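Local atomic coordinates of malate dehydrogenase (Picrophilus torridus, PDB entry 4BGV), a protein that probably catalyses the reversible, NAD-dependent oxidation of malate to oxaloacetate, a step of the tricarboxylic acid cycle. Residues 22-36 with 53-65. Residues are numbered along the deposited sequence; the frame is centred on the assembly and turned at random.
Sequences AIRQTGDIYIFDIVD and WGYDLDIKGFCTA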
loop_
_atom_site.group_PDB
_atom_site.type_symbol
_atom_site.label_atom_id
_atom_site.label_comp_id
_atom_site.label_asym_id
_atom_site.label_seq_id
_atom_site.Cartn_x
_atom_site.Cartn_y
_atom_site.Cartn_z
ATOM N N ALA A 22 6.669 10.088 -3.726
ATOM C CA ALA A 22 7.490 9.366 -2.737
ATOM C C ALA A 22 6.683 8.270 -2.059
ATOM O O ALA A 22 7.132 7.122 -1.971
ATOM C CB ALA A 22 8.071 10.328 -1.698
ATOM N N ILE A 23 5.487 8.620 -1.584
ATOM C CA ILE A 23 4.585 7.628 -0.982
ATOM C C ILE A 23 4.306 6.443 -1.918
ATOM O O ILE A 23 4.297 5.292 -1.490
ATOM C CB ILE A 23 3.263 8.300 -0.539
ATOM C CG1 ILE A 23 3.562 9.266 0.619
ATOM C CG2 ILE A 23 2.199 7.260 -0.164
ATOM C CD1 ILE A 23 2.493 10.327 0.848
ATOM N N ARG A 24 4.059 6.733 -3.191
ATOM C CA ARG A 24 3.765 5.694 -4.169
ATOM C C ARG A 24 5.044 5.093 -4.750
ATOM O O ARG A 24 4.995 4.239 -5.642
ATOM C CB ARG A 24 2.853 6.250 -5.269
ATOM C CG ARG A 24 1.499 6.687 -4.693
ATOM C CD ARG A 24 0.634 7.399 -5.724
ATOM N NE ARG A 24 0.084 6.530 -6.768
ATOM C CZ ARG A 24 -1.051 5.844 -6.633
ATOM N NH1 ARG A 24 -1.703 5.881 -5.473
ATOM N NH2 ARG A 24 -1.528 5.093 -7.634
ATOM N N GLN A 25 6.178 5.535 -4.220
ATOM C CA GLN A 25 7.492 4.972 -4.571
ATOM C C GLN A 25 7.781 4.989 -6.072
ATOM O O GLN A 25 8.361 4.044 -6.638
ATOM C CB GLN A 25 7.643 3.573 -3.953
ATOM C CG GLN A 25 7.490 3.632 -2.438
ATOM C CD GLN A 25 7.737 2.314 -1.708
ATOM O OE1 GLN A 25 8.152 1.320 -2.297
ATOM N NE2 GLN A 25 7.484 2.317 -0.403
ATOM N N THR A 26 7.405 6.093 -6.709
ATOM C CA THR A 26 7.472 6.179 -8.163
ATOM C C THR A 26 8.907 6.211 -8.678
ATOM O O THR A 26 9.216 5.591 -9.698
ATOM C CB THR A 26 6.658 7.371 -8.685
ATOM O OG1 THR A 26 5.338 7.290 -8.133
ATOM C CG2 THR A 26 6.564 7.358 -10.223
ATOM N N GLY A 27 9.787 6.921 -7.971
ATOM C CA GLY A 27 11.181 7.013 -8.371
ATOM C C GLY A 27 11.863 8.094 -7.558
ATOM O O GLY A 27 11.248 8.661 -6.671
ATOM N N ASP A 28 13.128 8.366 -7.854
ATOM C CA ASP A 28 13.819 9.483 -7.207
ATOM C C ASP A 28 13.179 10.789 -7.649
ATOM O O ASP A 28 12.691 10.905 -8.774
ATOM C CB ASP A 28 15.302 9.469 -7.570
ATOM C CG ASP A 28 16.016 8.227 -7.049
ATOM O OD1 ASP A 28 15.680 7.756 -5.937
ATOM O OD2 ASP A 28 16.911 7.720 -7.752
ATOM N N ILE A 29 13.182 11.781 -6.766
ATOM C CA ILE A 29 12.446 13.003 -7.033
ATOM C C ILE A 29 13.348 14.203 -6.795
ATOM O O ILE A 29 13.864 14.385 -5.691
ATOM C CB ILE A 29 11.229 13.089 -6.110
ATOM C CG1 ILE A 29 10.265 11.926 -6.386
ATOM C CG2 ILE A 29 10.479 14.407 -6.309
ATOM C CD1 ILE A 29 9.668 11.359 -5.135
ATOM N N TYR A 30 13.575 14.988 -7.843
ATOM C CA TYR A 30 14.320 16.247 -7.729
ATOM C C TYR A 30 13.373 17.443 -7.881
ATOM O O TYR A 30 12.616 17.526 -8.865
ATOM C CB TYR A 30 15.420 16.340 -8.792
ATOM C CG TYR A 30 16.650 15.487 -8.521
ATOM C CD1 TYR A 30 16.594 14.399 -7.665
ATOM C CD2 TYR A 30 17.874 15.791 -9.116
ATOM C CE1 TYR A 30 17.721 13.624 -7.413
ATOM C CE2 TYR A 30 18.997 15.023 -8.877
ATOM C CZ TYR A 30 18.916 13.942 -8.027
ATOM O OH TYR A 30 20.038 13.168 -7.780
ATOM N N ILE A 31 13.402 18.358 -6.910
ATOM C CA ILE A 31 12.456 19.480 -6.890
ATOM C C ILE A 31 13.222 20.759 -7.201
ATOM O O ILE A 31 14.356 20.927 -6.751
ATOM C CB ILE A 31 11.750 19.624 -5.509
ATOM C CG1 ILE A 31 11.231 18.268 -5.015
ATOM C CG2 ILE A 31 10.598 20.634 -5.572
ATOM C CD1 ILE A 31 10.621 18.340 -3.635
ATOM N N PHE A 32 12.604 21.647 -7.983
ATOM C CA PHE A 32 13.230 22.908 -8.393
ATOM C C PHE A 32 12.309 24.100 -8.137
ATOM O O PHE A 32 11.104 24.026 -8.374
ATOM C CB PHE A 32 13.597 22.863 -9.888
ATOM C CG PHE A 32 14.533 21.736 -10.241
ATOM C CD1 PHE A 32 14.048 20.438 -10.422
ATOM C CD2 PHE A 32 15.895 21.967 -10.364
ATOM C CE1 PHE A 32 14.913 19.389 -10.715
ATOM C CE2 PHE A 32 16.769 20.932 -10.673
ATOM C CZ PHE A 32 16.279 19.635 -10.849
ATOM N N ASP A 33 12.885 25.198 -7.655
ATOM C CA ASP A 33 12.134 26.426 -7.447
ATOM C C ASP A 33 13.076 27.622 -7.425
ATOM O O ASP A 33 14.199 27.548 -6.911
ATOM C CB ASP A 33 11.310 26.387 -6.155
ATOM C CG ASP A 33 10.146 27.380 -6.182
ATOM O OD1 ASP A 33 10.389 28.587 -5.980
ATOM O OD2 ASP A 33 8.997 26.967 -6.454
ATOM N N ILE A 34 12.598 28.731 -7.980
ATOM C CA ILE A 34 13.386 29.943 -8.075
ATOM C C ILE A 34 13.558 30.623 -6.714
ATOM O O ILE A 34 14.475 31.424 -6.528
ATOM C CB ILE A 34 12.729 30.935 -9.079
ATOM C CG1 ILE A 34 13.663 32.100 -9.396
ATOM C CG2 ILE A 34 11.394 31.430 -8.547
ATOM C CD1 ILE A 34 14.317 31.994 -10.760
ATOM N N VAL A 35 12.693 30.293 -5.760
ATOM C CA VAL A 35 12.781 30.879 -4.425
ATOM C C VAL A 35 13.844 30.176 -3.583
ATOM O O VAL A 35 13.761 28.981 -3.356
ATOM C CB VAL A 35 11.429 30.817 -3.699
ATOM C CG1 VAL A 35 11.562 31.319 -2.263
ATOM C CG2 VAL A 35 10.395 31.638 -4.459
ATOM N N ASP A 36 14.837 30.929 -3.111
ATOM C CA ASP A 36 15.953 30.329 -2.381
ATOM C C ASP A 36 15.482 29.574 -1.136
ATOM O O ASP A 36 14.712 30.094 -0.328
ATOM C CB ASP A 36 17.000 31.381 -2.008
ATOM C CG ASP A 36 18.261 30.764 -1.422
ATOM O OD1 ASP A 36 18.743 29.740 -1.963
ATOM O OD2 ASP A 36 18.760 31.297 -0.409
ATOM N N TRP A 53 7.431 6.220 6.483
ATOM C CA TRP A 53 6.645 5.823 5.311
ATOM C C TRP A 53 7.215 4.554 4.662
ATOM O O TRP A 53 6.473 3.713 4.146
ATOM C CB TRP A 53 6.641 6.928 4.255
ATOM C CG TRP A 53 5.608 8.029 4.385
ATOM C CD1 TRP A 53 5.845 9.352 4.645
ATOM C CD2 TRP A 53 4.191 7.907 4.198
ATOM N NE1 TRP A 53 4.662 10.057 4.654
ATOM C CE2 TRP A 53 3.632 9.194 4.384
ATOM C CE3 TRP A 53 3.341 6.834 3.903
ATOM C CZ2 TRP A 53 2.265 9.440 4.268
ATOM C CZ3 TRP A 53 1.977 7.074 3.801
ATOM C CH2 TRP A 53 1.454 8.370 3.977
ATOM N N GLY A 54 8.538 4.442 4.641
ATOM C CA GLY A 54 9.177 3.301 4.021
ATOM C C GLY A 54 9.771 3.496 2.635
ATOM O O GLY A 54 10.291 2.540 2.076
ATOM N N TYR A 55 9.736 4.705 2.078
ATOM C CA TYR A 55 10.315 4.907 0.740
ATOM C C TYR A 55 11.827 5.090 0.734
ATOM O O TYR A 55 12.361 5.968 1.409
ATOM C CB TYR A 55 9.622 6.038 -0.045
ATOM C CG TYR A 55 9.296 7.327 0.699
ATOM C CD1 TYR A 55 10.268 8.308 0.920
ATOM C CD2 TYR A 55 7.993 7.593 1.110
ATOM C CE1 TYR A 55 9.955 9.503 1.567
ATOM C CE2 TYR A 55 7.675 8.772 1.754
ATOM C CZ TYR A 55 8.638 9.720 1.978
ATOM O OH TYR A 55 8.267 10.876 2.620
ATOM N N ASP A 56 12.521 4.232 -0.016
ATOM C CA ASP A 56 13.974 4.324 -0.135
ATOM C C ASP A 56 14.306 5.026 -1.445
ATOM O O ASP A 56 14.586 4.387 -2.465
ATOM C CB ASP A 56 14.615 2.938 -0.072
ATOM C CG ASP A 56 14.707 2.410 1.355
ATOM O OD1 ASP A 56 14.955 3.229 2.259
ATOM O OD2 ASP A 56 14.536 1.193 1.564
ATOM N N LEU A 57 14.241 6.353 -1.402
ATOM C CA LEU A 57 14.405 7.199 -2.577
ATOM C C LEU A 57 15.352 8.355 -2.286
ATOM O O LEU A 57 15.576 8.725 -1.135
ATOM C CB LEU A 57 13.055 7.805 -2.994
ATOM C CG LEU A 57 11.944 6.807 -3.310
ATOM C CD1 LEU A 57 10.614 7.524 -3.382
ATOM C CD2 LEU A 57 12.243 6.052 -4.617
ATOM N N ASP A 58 15.914 8.902 -3.353
ATOM C CA ASP A 58 16.734 10.089 -3.269
ATOM C C ASP A 58 15.771 11.224 -3.556
ATOM O O ASP A 58 15.089 11.229 -4.587
ATOM C CB ASP A 58 17.828 9.988 -4.331
ATOM C CG ASP A 58 18.816 11.124 -4.274
ATOM O OD1 ASP A 58 18.861 11.832 -3.243
ATOM O OD2 ASP A 58 19.555 11.298 -5.270
ATOM N N ILE A 59 15.662 12.160 -2.624
ATOM C CA ILE A 59 14.757 13.284 -2.800
ATOM C C ILE A 59 15.558 14.551 -2.529
ATOM O O ILE A 59 16.072 14.738 -1.421
ATOM C CB ILE A 59 13.551 13.170 -1.842
ATOM C CG1 ILE A 59 12.854 11.807 -2.052
ATOM C CG2 ILE A 59 12.596 14.336 -2.046
ATOM C CD1 ILE A 59 11.645 11.593 -1.182
ATOM N N LYS A 60 15.713 15.384 -3.555
ATOM C CA LYS A 60 16.610 16.548 -3.463
ATOM C C LYS A 60 15.911 17.816 -3.942
ATOM O O LYS A 60 14.974 17.748 -4.748
ATOM C CB LYS A 60 17.869 16.314 -4.300
ATOM C CG LYS A 60 18.743 15.165 -3.817
ATOM C CD LYS A 60 20.040 15.106 -4.618
ATOM C CE LYS A 60 20.968 14.008 -4.112
ATOM N NZ LYS A 60 21.579 14.343 -2.799
ATOM N N GLY A 61 16.354 18.971 -3.449
ATOM C CA GLY A 61 15.793 20.237 -3.909
ATOM C C GLY A 61 16.864 21.241 -4.314
ATOM O O GLY A 61 17.936 21.276 -3.710
ATOM N N PHE A 62 16.566 22.076 -5.313
ATOM C CA PHE A 62 17.551 22.998 -5.862
ATOM C C PHE A 62 16.945 24.367 -6.122
ATOM O O PHE A 62 15.770 24.462 -6.481
ATOM C CB PHE A 62 18.105 22.440 -7.173
ATOM C CG PHE A 62 18.762 21.107 -7.024
ATOM C CD1 PHE A 62 20.090 21.019 -6.629
ATOM C CD2 PHE A 62 18.038 19.939 -7.237
ATOM C CE1 PHE A 62 20.709 19.779 -6.473
ATOM C CE2 PHE A 62 18.639 18.699 -7.083
ATOM C CZ PHE A 62 19.977 18.619 -6.705
ATOM N N CYS A 63 17.749 25.418 -5.963
ATOM C CA CYS A 63 17.294 26.771 -6.265
ATOM C C CYS A 63 17.658 27.138 -7.700
ATOM O O CYS A 63 18.821 27.052 -8.092
ATOM C CB CYS A 63 17.890 27.793 -5.289
ATOM S SG CYS A 63 17.324 29.484 -5.603
ATOM N N THR A 64 16.663 27.553 -8.479
ATOM C CA THR A 64 16.897 27.892 -9.885
ATOM C C THR A 64 16.976 29.397 -10.148
ATOM O O THR A 64 16.809 29.835 -11.290
ATOM C CB THR A 64 15.826 27.284 -10.779
ATOM O OG1 THR A 64 14.536 27.604 -10.245
ATOM C CG2 THR A 64 15.993 25.744 -10.840
ATOM N N ALA A 65 17.225 30.177 -9.094
ATOM C CA ALA A 65 17.544 31.602 -9.259
ATOM C C ALA A 65 18.629 31.760 -10.323
ATOM O O ALA A 65 18.584 32.680 -11.143
ATOM C CB ALA A 65 17.998 32.217 -7.942
HETATM O O HOH W 1 8.823 0.175 1.367
HETATM O O HOH W 2 19.540 9.937 -7.354
#
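Tyr30 and Phe32 on strand 28-33 pack beside Lys60 and Phe62 on strand 59-63, the parallel edge pair of the Rossmann-fold sheet. Lys60 CB sits over one face of the Tyr30 ring, while Phe62 CE2 approaches Tyr30 CD2 at 3.6 Å with the ring planes 48° apart. The Phe32 and Phe62 rings, 25° from parallel, overlap little, with Phe32 CE2 3.8 Å from Phe62 CD2. At the Tyr30 ring edge, OH lies 3.2 Å from Asp58 OD2, brought there by Asp58 CG standing anti to its N (chi1 -176°). Replacing Tyr30 by an alanine would probably open a gap beside Phe62, strip Lys60 of its ring and leave Asp58 without the hydroxyl. Backbone bonds join the strands from Ile29 N to Thr64 N; ahead of them Asp58 N meets Asp28 OD1, also paired with Arg2, in a nearly straight bond from above the carboxylate plane. At the C-terminal end of helix 12-23, Ala22 CB stands 3.6 Å from the Tyr55 ring centroid, and Ile23 CG1 lies similarly over the six-membered ring of Trp53. At the other end, Asp33, probably an NAD-binding residue, turns OD2 to Ala10 N in the glycine-rich loop; its OD1 closes an Asx turn, accepting from Val35 N at 2.9 Å through the anti lone pair.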